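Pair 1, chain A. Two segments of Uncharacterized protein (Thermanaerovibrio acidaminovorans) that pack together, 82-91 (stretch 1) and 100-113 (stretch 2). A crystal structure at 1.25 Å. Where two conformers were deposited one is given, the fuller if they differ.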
# COMPACT_ATOMS: atom_id res chain seq x y z
N GLY A 82 -16.92 8.36 6.20
CA GLY A 82 -17.70 8.42 7.44
C GLY A 82 -17.83 7.07 8.13
O GLY A 82 -18.31 7.00 9.27
N ASP A 83 -17.42 6.00 7.46
CA ASP A 83 -17.38 4.67 8.08
C ASP A 83 -16.30 4.62 9.13
O ASP A 83 -15.33 5.33 9.03
CB ASP A 83 -17.02 3.67 7.00
CG ASP A 83 -17.31 2.22 7.34
OD1 ASP A 83 -18.07 1.92 8.30
OD2 ASP A 83 -16.83 1.36 6.57
N ASP A 84 -16.51 3.81 10.15
CA ASP A 84 -15.49 3.48 11.14
C ASP A 84 -15.02 2.09 10.88
O ASP A 84 -15.79 1.12 10.96
CB ASP A 84 -16.01 3.64 12.55
CG ASP A 84 -16.11 5.07 12.91
OD1 ASP A 84 -15.06 5.73 12.94
OD2 ASP A 84 -17.21 5.53 13.17
N VAL A 85 -13.76 1.97 10.54
CA VAL A 85 -13.12 0.71 10.20
C VAL A 85 -12.19 0.25 11.31
O VAL A 85 -11.27 0.97 11.69
CB VAL A 85 -12.33 0.83 8.86
CG1 VAL A 85 -11.74 -0.50 8.48
CG2 VAL A 85 -13.24 1.35 7.75
N THR A 86 -12.48 -0.93 11.85
CA THR A 86 -11.64 -1.53 12.88
C THR A 86 -10.56 -2.38 12.21
O THR A 86 -10.86 -3.33 11.49
CB THR A 86 -12.46 -2.38 13.85
OG1 THR A 86 -13.44 -1.53 14.44
CG2 THR A 86 -11.62 -3.04 14.91
N PHE A 87 -9.30 -2.02 12.45
CA PHE A 87 -8.15 -2.77 11.99
C PHE A 87 -7.60 -3.62 13.09
O PHE A 87 -7.41 -3.14 14.22
CB PHE A 87 -7.05 -1.82 11.53
CG PHE A 87 -7.30 -1.10 10.24
CD1 PHE A 87 -6.58 -1.43 9.11
CD2 PHE A 87 -8.22 -0.07 10.17
CE1 PHE A 87 -6.76 -0.73 7.92
CE2 PHE A 87 -8.41 0.59 8.95
CZ PHE A 87 -7.69 0.27 7.84
N THR A 88 -7.34 -4.89 12.76
CA THR A 88 -6.69 -5.82 13.68
C THR A 88 -5.44 -6.33 12.98
O THR A 88 -5.54 -6.87 11.87
CB THR A 88 -7.59 -7.01 14.02
OG1 THR A 88 -8.84 -6.52 14.52
CG2 THR A 88 -6.92 -7.88 15.09
N VAL A 89 -4.28 -6.09 13.60
CA VAL A 89 -3.02 -6.56 13.10
C VAL A 89 -2.40 -7.52 14.10
O VAL A 89 -2.36 -7.20 15.28
CB VAL A 89 -2.10 -5.37 12.74
CG1 VAL A 89 -0.71 -5.84 12.37
CG2 VAL A 89 -2.71 -4.57 11.58
N THR A 90 -1.95 -8.66 13.60
CA THR A 90 -1.56 -9.81 14.42
C THR A 90 -0.24 -10.38 13.97
O THR A 90 -0.03 -10.56 12.78
CB THR A 90 -2.60 -10.94 14.29
OG1 THR A 90 -3.90 -10.42 14.59
CG2 THR A 90 -2.28 -12.10 15.23
N VAL A 91 0.64 -10.71 14.90
CA VAL A 91 1.88 -11.40 14.56
C VAL A 91 1.56 -12.80 14.04
O VAL A 91 0.95 -13.63 14.76
CB VAL A 91 2.84 -11.48 15.75
CG1 VAL A 91 4.07 -12.33 15.38
CG2 VAL A 91 3.21 -10.07 16.21
N VAL A 100 6.32 -11.35 10.26
CA VAL A 100 5.21 -11.22 9.32
C VAL A 100 3.92 -11.06 10.15
O VAL A 100 3.68 -11.85 11.09
CB VAL A 100 5.10 -12.44 8.40
CG1 VAL A 100 3.90 -12.27 7.46
CG2 VAL A 100 6.39 -12.63 7.56
N LEU A 101 3.16 -10.03 9.84
CA LEU A 101 1.90 -9.72 10.49
C LEU A 101 0.77 -9.80 9.50
O LEU A 101 0.93 -9.41 8.34
CB LEU A 101 1.97 -8.31 11.08
CG LEU A 101 3.14 -8.12 12.07
CD1 LEU A 101 4.31 -7.42 11.39
CD2 LEU A 101 2.71 -7.33 13.28
N SER A 102 -0.38 -10.30 9.95
CA SER A 102 -1.58 -10.28 9.17
C SER A 102 -2.49 -9.14 9.61
O SER A 102 -2.34 -8.60 10.70
CB SER A 102 -2.29 -11.60 9.35
OG SER A 102 -2.67 -11.79 10.69
N MSE A 103 -3.42 -8.78 8.74
CA MSE A 103 -4.32 -7.66 8.97
C MSE A 103 -5.71 -8.01 8.49
O MSE A 103 -5.89 -8.64 7.44
CB MSE A 103 -3.82 -6.41 8.21
CG MSE A 103 -4.64 -5.16 8.38
SE MSE A 103 -6.11 -4.97 7.13
CE MSE A 103 -5.11 -4.23 5.61
N LYS A 104 -6.70 -7.58 9.27
CA LYS A 104 -8.08 -7.61 8.86
C LYS A 104 -8.70 -6.29 9.23
O LYS A 104 -8.47 -5.76 10.31
CB LYS A 104 -8.84 -8.79 9.51
CG LYS A 104 -10.18 -9.12 8.85
CD LYS A 104 -10.62 -10.53 9.21
CE LYS A 104 -11.98 -10.88 8.61
NZ LYS A 104 -12.33 -12.29 8.97
N ALA A 105 -9.48 -5.75 8.31
CA ALA A 105 -10.22 -4.51 8.47
C ALA A 105 -11.68 -4.82 8.29
O ALA A 105 -12.10 -5.39 7.29
CB ALA A 105 -9.73 -3.47 7.46
N ASP A 106 -12.48 -4.38 9.26
CA ASP A 106 -13.90 -4.67 9.32
C ASP A 106 -14.64 -3.41 9.70
O ASP A 106 -14.11 -2.50 10.33
CB ASP A 106 -14.17 -5.75 10.39
CG ASP A 106 -13.31 -6.98 10.22
OD1 ASP A 106 -12.42 -7.23 11.07
OD2 ASP A 106 -13.50 -7.68 9.24
N ASP A 107 -15.90 -3.35 9.32
CA ASP A 107 -16.76 -2.32 9.81
C ASP A 107 -18.02 -2.98 10.27
O ASP A 107 -18.11 -4.21 10.28
CB ASP A 107 -16.92 -1.22 8.75
CG ASP A 107 -17.77 -1.65 7.54
OD1 ASP A 107 -18.45 -2.69 7.60
OD2 ASP A 107 -17.72 -0.95 6.50
N PRO A 108 -19.00 -2.19 10.69
CA PRO A 108 -20.22 -2.79 11.22
C PRO A 108 -20.93 -3.75 10.25
O PRO A 108 -21.74 -4.59 10.68
CB PRO A 108 -21.11 -1.56 11.46
CG PRO A 108 -20.14 -0.42 11.63
CD PRO A 108 -19.03 -0.71 10.71
N HIS A 109 -20.68 -3.60 8.96
CA HIS A 109 -21.34 -4.41 7.97
C HIS A 109 -20.56 -5.62 7.55
O HIS A 109 -21.08 -6.44 6.85
CB HIS A 109 -21.68 -3.55 6.76
CG HIS A 109 -22.60 -2.44 7.09
ND1 HIS A 109 -23.97 -2.61 7.18
CD2 HIS A 109 -22.36 -1.16 7.46
CE1 HIS A 109 -24.52 -1.47 7.55
NE2 HIS A 109 -23.57 -0.58 7.73
N GLY A 110 -19.34 -5.77 8.02
CA GLY A 110 -18.50 -6.92 7.71
C GLY A 110 -17.09 -6.52 7.26
O GLY A 110 -16.68 -5.38 7.36
N PRO A 111 -16.33 -7.50 6.76
CA PRO A 111 -14.95 -7.26 6.34
C PRO A 111 -14.87 -6.35 5.12
O PRO A 111 -15.68 -6.49 4.20
CB PRO A 111 -14.45 -8.66 5.99
CG PRO A 111 -15.41 -9.63 6.52
CD PRO A 111 -16.71 -8.93 6.71
N VAL A 112 -13.88 -5.46 5.13
CA VAL A 112 -13.64 -4.59 4.00
C VAL A 112 -12.28 -4.83 3.33
O VAL A 112 -12.12 -4.51 2.16
CB VAL A 112 -13.83 -3.11 4.34
CG1 VAL A 112 -15.30 -2.83 4.65
CG2 VAL A 112 -12.94 -2.64 5.49
N ALA A 113 -11.29 -5.34 4.07
CA ALA A 113 -9.97 -5.60 3.50
C ALA A 113 -9.22 -6.57 4.38
O ALA A 113 -9.52 -6.72 5.59
CB ALA A 113 -9.13 -4.33 3.34
O HOH W 1 -10.67 -6.03 12.60

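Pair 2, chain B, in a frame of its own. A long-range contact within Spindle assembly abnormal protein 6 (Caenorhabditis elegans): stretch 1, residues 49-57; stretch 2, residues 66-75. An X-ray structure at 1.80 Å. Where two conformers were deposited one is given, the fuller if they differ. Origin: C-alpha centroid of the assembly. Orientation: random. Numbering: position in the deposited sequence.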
# COMPACT_ATOMS: atom_id res chain seq x y z
N GLY B 49 17.06 -13.35 -24.92
CA GLY B 49 15.88 -13.69 -25.70
C GLY B 49 14.61 -13.70 -24.85
O GLY B 49 13.53 -14.04 -25.34
N GLU B 50 14.72 -13.34 -23.57
CA GLU B 50 13.57 -13.38 -22.67
C GLU B 50 12.67 -12.13 -22.83
O GLU B 50 13.12 -11.05 -23.26
CB GLU B 50 14.02 -13.57 -21.21
CG GLU B 50 14.34 -12.28 -20.48
CD GLU B 50 14.89 -12.46 -19.08
OE1 GLU B 50 14.12 -12.87 -18.18
OE2 GLU B 50 16.10 -12.18 -18.88
N LYS B 51 11.40 -12.27 -22.43
CA LYS B 51 10.43 -11.17 -22.51
C LYS B 51 10.74 -10.13 -21.46
O LYS B 51 10.97 -10.45 -20.29
CB LYS B 51 8.99 -11.69 -22.36
CG LYS B 51 7.95 -10.56 -22.32
CD LYS B 51 6.56 -11.15 -22.08
CE LYS B 51 5.54 -10.05 -21.98
NZ LYS B 51 4.22 -10.60 -21.57
N GLU B 52 10.74 -8.87 -21.92
CA GLU B 52 10.96 -7.68 -21.12
C GLU B 52 9.80 -6.77 -21.30
O GLU B 52 9.31 -6.67 -22.41
CB GLU B 52 12.20 -6.94 -21.65
CG GLU B 52 13.50 -7.45 -21.10
CD GLU B 52 14.72 -6.77 -21.70
OE1 GLU B 52 14.62 -6.15 -22.78
OE2 GLU B 52 15.80 -6.89 -21.07
N LEU B 53 9.38 -6.08 -20.23
CA LEU B 53 8.41 -4.98 -20.38
C LEU B 53 9.24 -3.74 -20.38
O LEU B 53 10.23 -3.71 -19.66
CB LEU B 53 7.38 -4.93 -19.26
CG LEU B 53 6.38 -6.07 -19.19
CD1 LEU B 53 5.45 -5.85 -17.99
CD2 LEU B 53 5.55 -6.15 -20.48
N LYS B 54 8.89 -2.72 -21.18
CA LYS B 54 9.67 -1.48 -21.19
C LYS B 54 8.74 -0.32 -20.83
O LYS B 54 7.67 -0.23 -21.40
CB LYS B 54 10.34 -1.25 -22.56
CG LYS B 54 11.21 -0.00 -22.62
CD LYS B 54 12.18 -0.12 -23.75
CE LYS B 54 12.98 1.16 -23.89
NZ LYS B 54 14.16 1.15 -22.98
N PHE B 55 9.13 0.53 -19.86
CA PHE B 55 8.34 1.71 -19.45
C PHE B 55 9.10 2.92 -19.88
O PHE B 55 10.31 2.97 -19.65
CB PHE B 55 8.10 1.73 -17.93
CG PHE B 55 7.13 0.68 -17.47
CD1 PHE B 55 7.56 -0.63 -17.25
CD2 PHE B 55 5.80 1.00 -17.23
CE1 PHE B 55 6.65 -1.60 -16.82
CE2 PHE B 55 4.90 0.02 -16.79
CZ PHE B 55 5.33 -1.27 -16.61
N GLU B 56 8.43 3.86 -20.56
CA GLU B 56 9.13 5.05 -21.06
C GLU B 56 8.32 6.27 -20.80
O GLU B 56 7.11 6.28 -21.06
CB GLU B 56 9.42 4.97 -22.57
CG GLU B 56 10.37 3.87 -23.03
CD GLU B 56 10.42 3.71 -24.54
OE1 GLU B 56 9.59 2.94 -25.08
OE2 GLU B 56 11.26 4.38 -25.18
N ILE B 57 8.97 7.31 -20.26
CA ILE B 57 8.27 8.58 -20.02
C ILE B 57 9.02 9.71 -20.73
O ILE B 57 10.25 9.69 -20.87
CB ILE B 57 7.99 8.91 -18.54
CG1 ILE B 57 9.26 9.13 -17.71
CG2 ILE B 57 6.94 7.96 -17.86
CD1 ILE B 57 8.96 9.82 -16.38
N LEU B 66 13.54 12.31 -20.41
CA LEU B 66 13.41 11.09 -21.20
C LEU B 66 13.94 9.96 -20.33
O LEU B 66 15.14 9.92 -20.05
CB LEU B 66 14.19 11.26 -22.54
CG LEU B 66 13.95 10.20 -23.61
CD1 LEU B 66 12.45 9.88 -23.80
CD2 LEU B 66 14.61 10.61 -24.92
N PHE B 67 13.04 9.12 -19.81
CA PHE B 67 13.44 8.07 -18.88
C PHE B 67 12.84 6.74 -19.22
O PHE B 67 11.71 6.68 -19.70
CB PHE B 67 13.04 8.45 -17.44
CG PHE B 67 13.55 9.80 -16.99
CD1 PHE B 67 14.80 9.94 -16.41
CD2 PHE B 67 12.76 10.94 -17.14
CE1 PHE B 67 15.27 11.20 -16.03
CE2 PHE B 67 13.23 12.19 -16.75
CZ PHE B 67 14.49 12.32 -16.22
N SER B 68 13.58 5.65 -18.94
CA SER B 68 13.03 4.33 -19.19
C SER B 68 13.60 3.28 -18.26
O SER B 68 14.64 3.48 -17.62
CB SER B 68 13.26 3.90 -20.64
OG SER B 68 14.62 3.58 -20.92
N GLU B 69 12.92 2.15 -18.20
CA GLU B 69 13.38 0.98 -17.48
C GLU B 69 12.74 -0.23 -18.10
O GLU B 69 11.61 -0.17 -18.61
CB GLU B 69 13.10 1.05 -15.96
CG GLU B 69 13.57 -0.17 -15.14
CD GLU B 69 15.06 -0.48 -15.20
OE1 GLU B 69 15.71 -0.45 -14.14
OE2 GLU B 69 15.57 -0.76 -16.31
N THR B 70 13.48 -1.32 -18.08
CA THR B 70 13.00 -2.58 -18.62
C THR B 70 12.78 -3.53 -17.43
O THR B 70 13.56 -3.51 -16.47
CB THR B 70 13.98 -3.05 -19.74
OG1 THR B 70 13.37 -3.97 -20.63
CG2 THR B 70 15.31 -3.56 -19.21
N LEU B 71 11.72 -4.32 -17.48
CA LEU B 71 11.37 -5.28 -16.43
C LEU B 71 11.31 -6.66 -17.00
O LEU B 71 10.43 -6.91 -17.82
CB LEU B 71 9.99 -4.94 -15.88
CG LEU B 71 9.82 -4.23 -14.54
CD1 LEU B 71 8.34 -4.24 -14.15
CD2 LEU B 71 10.55 -4.95 -13.43
N ASN B 72 12.13 -7.57 -16.52
CA ASN B 72 12.03 -8.98 -16.93
C ASN B 72 11.24 -9.74 -15.84
O ASN B 72 10.80 -9.12 -14.86
CB ASN B 72 13.42 -9.59 -17.22
CG ASN B 72 14.38 -9.63 -16.05
OD1 ASN B 72 14.01 -9.46 -14.89
ND2 ASN B 72 15.62 -9.94 -16.33
N ASN B 73 11.00 -11.07 -16.00
CA ASN B 73 10.23 -11.82 -15.03
C ASN B 73 10.87 -11.78 -13.63
O ASN B 73 10.15 -11.66 -12.64
CB ASN B 73 10.04 -13.26 -15.50
CG ASN B 73 9.16 -14.07 -14.56
OD1 ASN B 73 8.08 -13.63 -14.17
ND2 ASN B 73 9.62 -15.22 -14.16
N GLU B 74 12.20 -11.93 -13.56
CA GLU B 74 12.94 -11.97 -12.29
C GLU B 74 12.85 -10.62 -11.54
O GLU B 74 12.63 -10.63 -10.32
CB GLU B 74 14.42 -12.34 -12.54
CG GLU B 74 14.60 -13.76 -13.06
CD GLU B 74 14.29 -14.02 -14.53
OE1 GLU B 74 14.14 -13.04 -15.30
OE2 GLU B 74 14.21 -15.21 -14.91
N LYS B 75 13.00 -9.49 -12.26
CA LYS B 75 12.94 -8.15 -11.68
C LYS B 75 11.52 -7.85 -11.24
O LYS B 75 11.31 -7.25 -10.18
CB LYS B 75 13.46 -7.09 -12.66
CG LYS B 75 14.98 -7.10 -12.80
CD LYS B 75 15.47 -6.04 -13.78
CE LYS B 75 16.95 -6.21 -14.03
NZ LYS B 75 17.52 -5.09 -14.83
O HOH W 2 11.29 -12.52 -18.60
O HOH W 3 15.28 3.65 -23.44

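Pair 1 and pair 2 are both two-stranded antiparallel ladders, and 14 central residues superpose with an RMSD of 0.5 Å over N, CA and C. The strand axes run at 153° in pair 1 (84-91 against 100-107) and 158° in pair 2 (51-57 against 66-71), and the surface buried between the stretches is nearly equal, 719 and 717 Å². Each ladder has three hydrogen-bonded pairs in matching register: Thr86(A) with Asp106(A) corresponds to Leu53(B) with Leu71(B), Thr88(A) with Lys104(A) to Phe55(B) with Glu69(B), and Thr90(A) with Ser102(A) to Ile57(B) with Phe67(B). Every one is closed by two N-to-O bonds, for example Thr88(A) N to Lys104(A) O at 2.8 Å and Phe55(B) N to Glu69(B) O at 2.9 Å. The side chains, however, place their greasy face on opposite sides of this common frame.

In pair 1 the non-hydrogen-bonded pairs carry the apolar face. Ala105(A) CB sits over the face of the Phe87(A) ring, 4.1 Å from its centroid. Val89(A) CG2 meets Met103(A), a selenomethionine, at CG (3.8 Å), and Val89(A) CG1 reaches Leu101(A) CD2 at 3.8 Å. Four of the matching positions in pair 2 are polar or charged: Lys54(B), Thr70(B), Glu56(B) and Ser68(B) stand where Phe87(A), Ala105(A), Val89(A) and Met103(A) do; Leu101(A) matches Leu66(B). Here water 3 links Lys54(B) NZ (2.8 Å) with Ser68(B) OG (2.6 Å), while Thr70(B) OG1 gives a weak hydrogen bond to Leu53(B) O at 3.3 Å.

The other face reverses the pattern. In pair 1 it bears Thr86(A), Thr88(A), Thr90(A), Ser102(A), Lys104(A) and Asp106(A), and water 1 lies over it, within hydrogen-bonding distance of Asp106(A) OD1 (2.6 Å), Thr86(A) O (2.9 Å) and Thr88(A) OG1 (2.7 Å). In pair 2 the same positions hold Leu53(B), Phe55(B), Ile57(B), Phe67(B), Glu69(B) and Leu71(B). Phe55(B) CE1 packs on Leu71(B) CD1 at 4.1 Å, and Ile57(B) CG1 lies 3.9 Å from Phe67(B) CB, at the edge of that ring. Glu69(B), the charged exception, folds back so that OE2 accepts from Thr70(B) N at 2.8 Å.

At the end of the ladder, acidic residues meet in both pairs, but at different matched positions. Asp83(A) OD2 approaches Asp107(A) OD2 to 2.5 Å. Its counterpart Glu50(B) instead receives a weak hydrogen bond from Asn72(B) ND2 to OE2 (3.4 Å), and its OE1 lies 2.9 Å from Glu74(B) OE1. Asp107(A) and Asn72(B) match, and each organizes the backbone that follows: Asp107(A) OD1 accepts from His109(A) N at 2.8 Å at the start of a type I turn, whereas Asn72(B) OD1 caps a helix by accepting from Lys75(B) N at 2.8 Å.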